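Antigen MTB48, Mycobacterial protein (Mycobacterium smegmatis, PDB 4WJ1) is EspB of the ESX-1 type VII secretion system, seen here as its N-terminal PE–PPE part, and is probably involved in DNA conjugation, at least in recipient cells. Local coordinates at residues 18-23 / 70-75; 139-144 / 231-237. The contacts are given in a common frame with arbitrary orientation. Residues are numbered along the deposited sequence.

Contact 1 of 2, residues 18-23 / 70-75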
ATOM      1  N   LYS A  18      -6.035 -22.063 -10.682  1.00 38.86           N
ATOM      2  CA  LYS A  18      -6.530 -20.992  -9.823  1.00 36.53           C
ATOM      3  C   LYS A  18      -5.671 -20.775  -8.591  1.00 43.68           C
ATOM      4  O   LYS A  18      -5.467 -19.635  -8.171  1.00 47.76           O
ATOM      5  CB  LYS A  18      -7.954 -21.262  -9.371  1.00 34.50           C
ATOM      6  CG  LYS A  18      -8.584 -20.054  -8.730  1.00 37.59           C
ATOM      7  CD  LYS A  18      -9.010 -19.054  -9.795  1.00 43.18           C
ATOM      8  CE  LYS A  18      -8.698 -17.635  -9.389  1.00 46.52           C
ATOM      9  NZ  LYS A  18      -7.472 -17.176 -10.016  1.00 54.26           N
ATOM     10  N   ALA A  19      -5.203 -21.862  -7.985  1.00 37.16           N
ATOM     11  CA  ALA A  19      -4.336 -21.726  -6.826  1.00 38.33           C
ATOM     12  C   ALA A  19      -3.059 -21.037  -7.298  1.00 41.82           C
ATOM     13  O   ALA A  19      -2.488 -20.192  -6.613  1.00 42.42           O
ATOM     14  CB  ALA A  19      -4.037 -23.075  -6.204  1.00 36.50           C
ATOM     15  N   HIS A  20      -2.642 -21.390  -8.502  1.00 39.85           N
ATOM     16  CA  HIS A  20      -1.435 -20.836  -9.087  1.00 42.28           C
ATOM     17  C   HIS A  20      -1.610 -19.338  -9.324  1.00 43.78           C
ATOM     18  O   HIS A  20      -0.741 -18.564  -8.945  1.00 43.92           O
ATOM     19  CB  HIS A  20      -1.086 -21.570 -10.381  1.00 38.19           C
ATOM     20  CG  HIS A  20       0.086 -21.000 -11.100  1.00 44.73           C
ATOM     21  ND1 HIS A  20       1.381 -21.154 -10.654  1.00 54.37           N
ATOM     22  CD2 HIS A  20       0.169 -20.271 -12.242  1.00 45.65           C
ATOM     23  CE1 HIS A  20       2.210 -20.544 -11.482  1.00 49.68           C
ATOM     24  NE2 HIS A  20       1.495 -20.007 -12.458  1.00 48.80           N
ATOM     25  N   GLU A  21      -2.738 -18.924  -9.906  1.00 42.51           N
ATOM     26  CA  GLU A  21      -2.987 -17.495 -10.117  1.00 42.14           C
ATOM     27  C   GLU A  21      -2.971 -16.734  -8.805  1.00 41.97           C
ATOM     28  O   GLU A  21      -2.468 -15.613  -8.747  1.00 40.82           O
ATOM     29  CB  GLU A  21      -4.325 -17.235 -10.804  1.00 40.19           C
ATOM     30  CG  GLU A  21      -4.441 -17.716 -12.231  1.00 57.65           C
ATOM     31  CD  GLU A  21      -5.855 -17.524 -12.776  1.00 74.03           C
ATOM     32  OE1 GLU A  21      -6.745 -18.336 -12.436  1.00 68.44           O
ATOM     33  OE2 GLU A  21      -6.080 -16.554 -13.532  1.00 88.43           O
ATOM     34  N   CYS A  22      -3.536 -17.339  -7.764  1.00 34.97           N
ATOM     35  CA  CYS A  22      -3.555 -16.730  -6.441  1.00 34.25           C
ATOM     36  C   CYS A  22      -2.171 -16.493  -5.868  1.00 39.19           C
ATOM     37  O   CYS A  22      -2.018 -15.689  -4.956  1.00 39.40           O
ATOM     38  CB  CYS A  22      -4.333 -17.605  -5.469  1.00 34.02           C
ATOM     39  SG  CYS A  22      -6.081 -17.549  -5.770  1.00 39.73           S
ATOM     40  N   GLU A  23      -1.181 -17.221  -6.382  1.00 35.40           N
ATOM     41  CA  GLU A  23       0.195 -17.118  -5.917  1.00 37.25           C
ATOM     42  C   GLU A  23       1.021 -16.156  -6.789  1.00 42.26           C
ATOM     43  O   GLU A  23       2.237 -16.066  -6.640  1.00 40.04           O
ATOM     44  CB  GLU A  23       0.842 -18.509  -5.907  1.00 37.81           C
ATOM     45  CG  GLU A  23       0.375 -19.384  -4.751  1.00 48.06           C
ATOM     46  CD  GLU A  23       0.972 -20.784  -4.780  1.00 49.80           C
ATOM     47  OE1 GLU A  23       1.108 -21.381  -5.882  1.00 37.87           O
ATOM     48  OE2 GLU A  23       1.321 -21.274  -3.684  1.00 57.74           O
ATOM     49  N   ILE A  70      -5.542 -18.449   0.229  1.00 35.96           N
ATOM     50  CA  ILE A  70      -6.580 -18.858  -0.700  1.00 32.89           C
ATOM     51  C   ILE A  70      -6.059 -19.977  -1.589  1.00 39.22           C
ATOM     52  O   ILE A  70      -6.760 -20.957  -1.826  1.00 46.86           O
ATOM     53  CB  ILE A  70      -7.072 -17.694  -1.566  1.00 30.82           C
ATOM     54  CG1 ILE A  70      -7.736 -16.636  -0.685  1.00 27.92           C
ATOM     55  CG2 ILE A  70      -8.031 -18.190  -2.650  1.00 28.12           C
ATOM     56  CD1 ILE A  70      -8.448 -15.570  -1.470  1.00 30.98           C
ATOM     57  N   ALA A  71      -4.820 -19.849  -2.050  1.00 33.20           N
ATOM     58  CA  ALA A  71      -4.211 -20.897  -2.874  1.00 35.31           C
ATOM     59  C   ALA A  71      -4.190 -22.212  -2.120  1.00 33.83           C
ATOM     60  O   ALA A  71      -4.504 -23.259  -2.666  1.00 42.72           O
ATOM     61  CB  ALA A  71      -2.794 -20.522  -3.290  1.00 28.58           C
ATOM     62  N   ALA A  72      -3.802 -22.148  -0.856  1.00 30.91           N
ATOM     63  CA  ALA A  72      -3.645 -23.344  -0.064  1.00 37.65           C
ATOM     64  C   ALA A  72      -5.011 -23.973   0.201  1.00 36.60           C
ATOM     65  O   ALA A  72      -5.154 -25.194   0.192  1.00 40.98           O
ATOM     66  CB  ALA A  72      -2.929 -23.024   1.236  1.00 38.01           C
ATOM     67  N   ALA A  73      -6.007 -23.125   0.419  1.00 31.20           N
ATOM     68  CA  ALA A  73      -7.367 -23.577   0.666  1.00 33.28           C
ATOM     69  C   ALA A  73      -7.891 -24.287  -0.571  1.00 38.08           C
ATOM     70  O   ALA A  73      -8.513 -25.342  -0.478  1.00 42.52           O
ATOM     71  CB  ALA A  73      -8.248 -22.414   1.034  1.00 30.21           C
ATOM     72  N   ILE A  74      -7.604 -23.710  -1.733  1.00 33.50           N
ATOM     73  CA  ILE A  74      -8.003 -24.305  -2.999  1.00 33.13           C
ATOM     74  C   ILE A  74      -7.332 -25.660  -3.161  1.00 41.93           C
ATOM     75  O   ILE A  74      -7.979 -26.640  -3.519  1.00 44.35           O
ATOM     76  CB  ILE A  74      -7.660 -23.382  -4.177  1.00 29.77           C
ATOM     77  CG1 ILE A  74      -8.677 -22.243  -4.256  1.00 29.54           C
ATOM     78  CG2 ILE A  74      -7.666 -24.127  -5.476  1.00 30.33           C
ATOM     79  CD1 ILE A  74      -8.224 -21.078  -5.139  1.00 28.70           C
ATOM     80  N   ARG A  75      -6.040 -25.734  -2.852  1.00 34.35           N
ATOM     81  CA  ARG A  75      -5.344 -27.011  -2.950  1.00 34.20           C
ATOM     82  C   ARG A  75      -5.843 -28.030  -1.934  1.00 38.57           C
ATOM     83  O   ARG A  75      -5.778 -29.234  -2.182  1.00 45.21           O
ATOM     84  CB  ARG A  75      -3.845 -26.815  -2.787  1.00 40.39           C
ATOM     85  CG  ARG A  75      -3.270 -25.953  -3.893  1.00 43.58           C
ATOM     86  CD  ARG A  75      -1.822 -26.221  -4.119  1.00 39.02           C
ATOM     87  NE  ARG A  75      -1.406 -25.551  -5.334  1.00 43.63           N
ATOM     88  CZ  ARG A  75      -0.818 -24.362  -5.361  1.00 43.22           C
ATOM     89  NH1 ARG A  75      -0.556 -23.718  -4.227  1.00 37.52           N
ATOM     90  NH2 ARG A  75      -0.489 -23.826  -6.525  1.00 36.91           N
TER
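Two helices of the PE domain pack almost antiparallel here: the axes of 18-22 and 70-75 approach to 8.2 Å at 167°. Ile70 opens the second segment by placing CG2 3.7 Å from SG of Cys22. One residue on, Ala71 marks the tightest point, its CA 4.0 Å from CA of Ala19. Its CB lies 3.4 Å from O of Ala19, 4.0 Å from CB of Cys22 and 3.7 Å from CG of Glu23, so a methyl group facing another alanine lets the backbones come this near. A turn later, Ile74 spreads over the same helix, with CG2 3.8 Å from Ala19 CB and CD1 3.8 Å from Lys18 CG. Both isoleucines also touch helix 187-230, so they fill a three-helix junction. Arg75 closes the segment. One face of its guanidinium covers Ala19 CB, while its edge makes a two-pronged salt bridge with Glu23, NH2 to OE1 3.0 Å and NH1 to OE2 3.1 Å; NE pairs with Glu16 as well. The chemistry thus divides into an apolar seam, alanines at its closest approach and isoleucines beside them, and an ionic border, where Arg75, held by two carboxylates from the region of helix 12-22, ties the end of that helix to helix 40-96.

Contact 2 of 2, residues 139-144 / 231-237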
ATOM      1  N   TRP A 139      15.594  34.751   8.597  1.00 42.76           N
ATOM      2  CA  TRP A 139      15.394  34.495   7.169  1.00 44.00           C
ATOM      3  C   TRP A 139      16.654  34.010   6.453  1.00 46.08           C
ATOM      4  O   TRP A 139      16.566  33.187   5.539  1.00 44.87           O
ATOM      5  CB  TRP A 139      14.843  35.735   6.461  1.00 43.08           C
ATOM      6  CG  TRP A 139      15.787  36.885   6.277  1.00 38.48           C
ATOM      7  CD1 TRP A 139      15.949  37.950   7.110  1.00 42.84           C
ATOM      8  CD2 TRP A 139      16.648  37.118   5.155  1.00 36.45           C
ATOM      9  NE1 TRP A 139      16.879  38.823   6.591  1.00 43.50           N
ATOM     10  CE2 TRP A 139      17.320  38.334   5.391  1.00 38.22           C
ATOM     11  CE3 TRP A 139      16.930  36.407   3.986  1.00 35.17           C
ATOM     12  CZ2 TRP A 139      18.257  38.852   4.499  1.00 36.44           C
ATOM     13  CZ3 TRP A 139      17.864  36.931   3.094  1.00 40.13           C
ATOM     14  CH2 TRP A 139      18.515  38.134   3.358  1.00 37.21           C
ATOM     15  N   GLU A 140      17.820  34.503   6.852  1.00 46.01           N
ATOM     16  CA  GLU A 140      19.043  34.033   6.214  1.00 49.51           C
ATOM     17  C   GLU A 140      19.290  32.595   6.656  1.00 48.12           C
ATOM     18  O   GLU A 140      19.636  31.736   5.844  1.00 48.66           O
ATOM     19  CB  GLU A 140      20.239  34.917   6.548  1.00 50.87           C
ATOM     20  CG  GLU A 140      19.922  36.405   6.602  1.00 63.06           C
ATOM     21  CD  GLU A 140      21.155  37.271   6.873  1.00 77.18           C
ATOM     22  OE1 GLU A 140      22.277  36.712   6.949  1.00 74.70           O
ATOM     23  OE2 GLU A 140      21.000  38.511   7.014  1.00 84.58           O
ATOM     24  N   ALA A 141      19.079  32.333   7.944  1.00 43.85           N
ATOM     25  CA  ALA A 141      19.224  30.987   8.480  1.00 40.41           C
ATOM     26  C   ALA A 141      18.307  30.018   7.755  1.00 41.24           C
ATOM     27  O   ALA A 141      18.701  28.890   7.465  1.00 47.48           O
ATOM     28  CB  ALA A 141      18.932  30.971   9.964  1.00 46.16           C
ATOM     29  N   ALA A 142      17.084  30.454   7.467  1.00 36.53           N
ATOM     30  CA  ALA A 142      16.115  29.577   6.825  1.00 41.45           C
ATOM     31  C   ALA A 142      16.440  29.392   5.343  1.00 40.79           C
ATOM     32  O   ALA A 142      16.317  28.291   4.805  1.00 39.07           O
ATOM     33  CB  ALA A 142      14.711  30.118   7.010  1.00 35.88           C
ATOM     34  N   ALA A 143      16.857  30.472   4.692  1.00 38.44           N
ATOM     35  CA  ALA A 143      17.253  30.412   3.288  1.00 35.07           C
ATOM     36  C   ALA A 143      18.386  29.404   3.116  1.00 35.02           C
ATOM     37  O   ALA A 143      18.390  28.610   2.175  1.00 38.24           O
ATOM     38  CB  ALA A 143      17.668  31.793   2.789  1.00 32.85           C
ATOM     39  N   ARG A 144      19.325  29.431   4.056  1.00 37.12           N
ATOM     40  CA  ARG A 144      20.474  28.537   4.057  1.00 37.54           C
ATOM     41  C   ARG A 144      20.025  27.089   4.130  1.00 38.27           C
ATOM     42  O   ARG A 144      20.480  26.240   3.365  1.00 47.18           O
ATOM     43  CB  ARG A 144      21.391  28.871   5.237  1.00 47.36           C
ATOM     44  CG  ARG A 144      22.769  28.219   5.221  1.00 63.71           C
ATOM     45  CD  ARG A 144      23.857  29.285   5.066  1.00 72.82           C
ATOM     46  NE  ARG A 144      23.534  30.477   5.850  1.00 78.02           N
ATOM     47  CZ  ARG A 144      24.046  31.685   5.630  1.00 82.29           C
ATOM     48  NH1 ARG A 144      24.912  31.875   4.640  1.00 76.34           N
ATOM     49  NH2 ARG A 144      23.685  32.706   6.399  1.00 87.16           N
ATOM     50  N   HIS A 231      10.145  32.047  -0.737  1.00 36.05           N
ATOM     51  CA  HIS A 231      11.023  32.334   0.389  1.00 36.72           C
ATOM     52  C   HIS A 231      12.263  33.042  -0.118  1.00 37.95           C
ATOM     53  O   HIS A 231      12.690  32.809  -1.242  1.00 40.48           O
ATOM     54  CB  HIS A 231      11.408  31.058   1.131  1.00 33.94           C
ATOM     55  CG  HIS A 231      12.116  31.307   2.422  1.00 37.17           C
ATOM     56  ND1 HIS A 231      13.458  31.603   2.490  1.00 42.47           N
ATOM     57  CD2 HIS A 231      11.653  31.342   3.699  1.00 36.19           C
ATOM     58  CE1 HIS A 231      13.803  31.784   3.755  1.00 43.70           C
ATOM     59  NE2 HIS A 231      12.725  31.629   4.506  1.00 39.17           N
ATOM     60  N   PRO A 232      12.834  33.936   0.694  1.00 41.50           N
ATOM     61  CA  PRO A 232      14.102  34.530   0.280  1.00 37.67           C
ATOM     62  C   PRO A 232      15.132  33.461  -0.068  1.00 42.22           C
ATOM     63  O   PRO A 232      15.200  32.418   0.584  1.00 41.89           O
ATOM     64  CB  PRO A 232      14.513  35.334   1.508  1.00 39.20           C
ATOM     65  CG  PRO A 232      13.201  35.760   2.095  1.00 36.22           C
ATOM     66  CD  PRO A 232      12.293  34.586   1.899  1.00 45.21           C
ATOM     67  N   THR A 233      15.909  33.714  -1.114  1.00 44.34           N
ATOM     68  CA  THR A 233      16.865  32.732  -1.592  1.00 43.17           C
ATOM     69  C   THR A 233      18.203  32.911  -0.920  1.00 43.51           C
ATOM     70  O   THR A 233      18.438  33.907  -0.240  1.00 36.80           O
ATOM     71  CB  THR A 233      17.063  32.830  -3.099  1.00 39.83           C
ATOM     72  OG1 THR A 233      17.518  34.152  -3.425  1.00 43.38           O
ATOM     73  CG2 THR A 233      15.753  32.528  -3.819  1.00 35.10           C
ATOM     74  N   LEU A 234      19.078  31.933  -1.109  1.00 42.24           N
ATOM     75  CA  LEU A 234      20.392  32.004  -0.521  1.00 45.77           C
ATOM     76  C   LEU A 234      21.133  33.128  -1.228  1.00 48.95           C
ATOM     77  O   LEU A 234      21.898  33.855  -0.610  1.00 51.85           O
ATOM     78  CB  LEU A 234      21.119  30.660  -0.634  1.00 45.38           C
ATOM     79  CG  LEU A 234      22.417  30.560   0.173  1.00 45.48           C
ATOM     80  CD1 LEU A 234      22.234  31.084   1.594  1.00 42.82           C
ATOM     81  CD2 LEU A 234      22.915  29.129   0.204  1.00 47.58           C
ATOM     82  N   GLU A 235      20.857  33.291  -2.519  1.00 49.14           N
ATOM     83  CA  GLU A 235      21.391  34.410  -3.286  1.00 43.45           C
ATOM     84  C   GLU A 235      20.912  35.740  -2.705  1.00 47.28           C
ATOM     85  O   GLU A 235      21.639  36.730  -2.757  1.00 46.10           O
ATOM     86  CB  GLU A 235      20.997  34.302  -4.768  1.00 53.92           C
ATOM     87  CG  GLU A 235      21.587  35.424  -5.629  1.00 77.85           C
ATOM     88  CD  GLU A 235      21.295  35.309  -7.131  1.00 87.34           C
ATOM     89  OE1 GLU A 235      20.578  34.370  -7.553  1.00 76.46           O
ATOM     90  OE2 GLU A 235      21.809  36.174  -7.891  1.00 98.94           O
ATOM     91  N   ASN A 236      19.700  35.768  -2.147  1.00 43.99           N
ATOM     92  CA  ASN A 236      19.220  36.981  -1.491  1.00 41.26           C
ATOM     93  C   ASN A 236      20.118  37.334  -0.311  1.00 49.51           C
ATOM     94  O   ASN A 236      20.352  38.511  -0.038  1.00 56.98           O
ATOM     95  CB  ASN A 236      17.775  36.842  -1.016  1.00 47.05           C
ATOM     96  CG  ASN A 236      16.770  36.923  -2.149  1.00 44.44           C
ATOM     97  OD1 ASN A 236      15.632  36.476  -2.015  1.00 41.48           O
ATOM     98  ND2 ASN A 236      17.186  37.492  -3.267  1.00 42.79           N
ATOM     99  N   VAL A 237      20.634  36.318   0.378  1.00 40.89           N
ATOM    100  CA  VAL A 237      21.576  36.559   1.467  1.00 42.05           C
ATOM    101  C   VAL A 237      22.837  37.260   0.950  1.00 48.77           C
ATOM    102  O   VAL A 237      23.299  38.259   1.521  1.00 50.95           O
ATOM    103  CB  VAL A 237      21.982  35.257   2.166  1.00 44.19           C
ATOM    104  CG1 VAL A 237      22.907  35.556   3.338  1.00 42.73           C
ATOM    105  CG2 VAL A 237      20.751  34.500   2.624  1.00 40.92           C
TER
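The backbones of 139-144 and 231-237 run past each other in opposite sequence order, Glu140 lying nearest Val237 (CA to CA 5.9 Å) and Ala143 nearest Leu234 (CA to CA 5.2 Å). While 139-144 is helical throughout, 231-237 is a junction: His231 has left the preceding helix, Pro232 is extended, and Thr233 is the N-cap of the next helix. Thr233 and Asn236 form a capping box, with Asn236 N donating to Thr233 OG1 (3.0 Å) and Thr233 N to Asn236 OD1 (2.9 Å). The turn is further set by His231 ND1, which donates to Pro232 O at 2.7 Å, while NE2 of the same ring bonds Ser262 of helix 248-272. That imidazole lies against the first helix, its CE1 3.6 Å from Trp139 O. Ala143, having only a methyl group, lets the junction come close, its CB 3.4 Å from Pro232 O. Trp139 reaches across with its indole, CE3 meeting Pro232 CB at 3.6 Å and CZ3 meeting Val237 CG2 at 3.8 Å; the ring also stands edge-to-face with Trp255. Val237 is a knob in a hole formed by Trp139, Glu140, Ala143 and Arg144. Farther along the first helix, the Arg144 backbone meets Leu234, CA to CD1 4.0 Å. With no hydrogen bond joining the two segments, shape and apolar contact hold them against each other, while His231 ND1, Thr233 and Asn236 OD1 keep the turn into helix 234-242 in shape and His231 NE2 ties it to helix 248-272 of the PPE domain.

In the fold
The contacts lie on opposite sides of the centre of an elongated helical chain, 59 Å apart between centres and about 47 Å between nearest atoms, and do not touch. They come in series: contact 1 joins helices 12-22 and 40-96 of the PE domain before contact 2 opens with helix 139-147 of the PPE domain. Long helices cover the gap. Helix 187-230, also of the PPE domain, packs against the isoleucines of contact 1 and ends immediately before the junction that starts contact 2's second segment. One PPE helix therefore touches the PE pair and leads to the distant contact, consistent with the two domains forming one elongated helical bundle, in which contact 2 itself lies wholly within the PPE part.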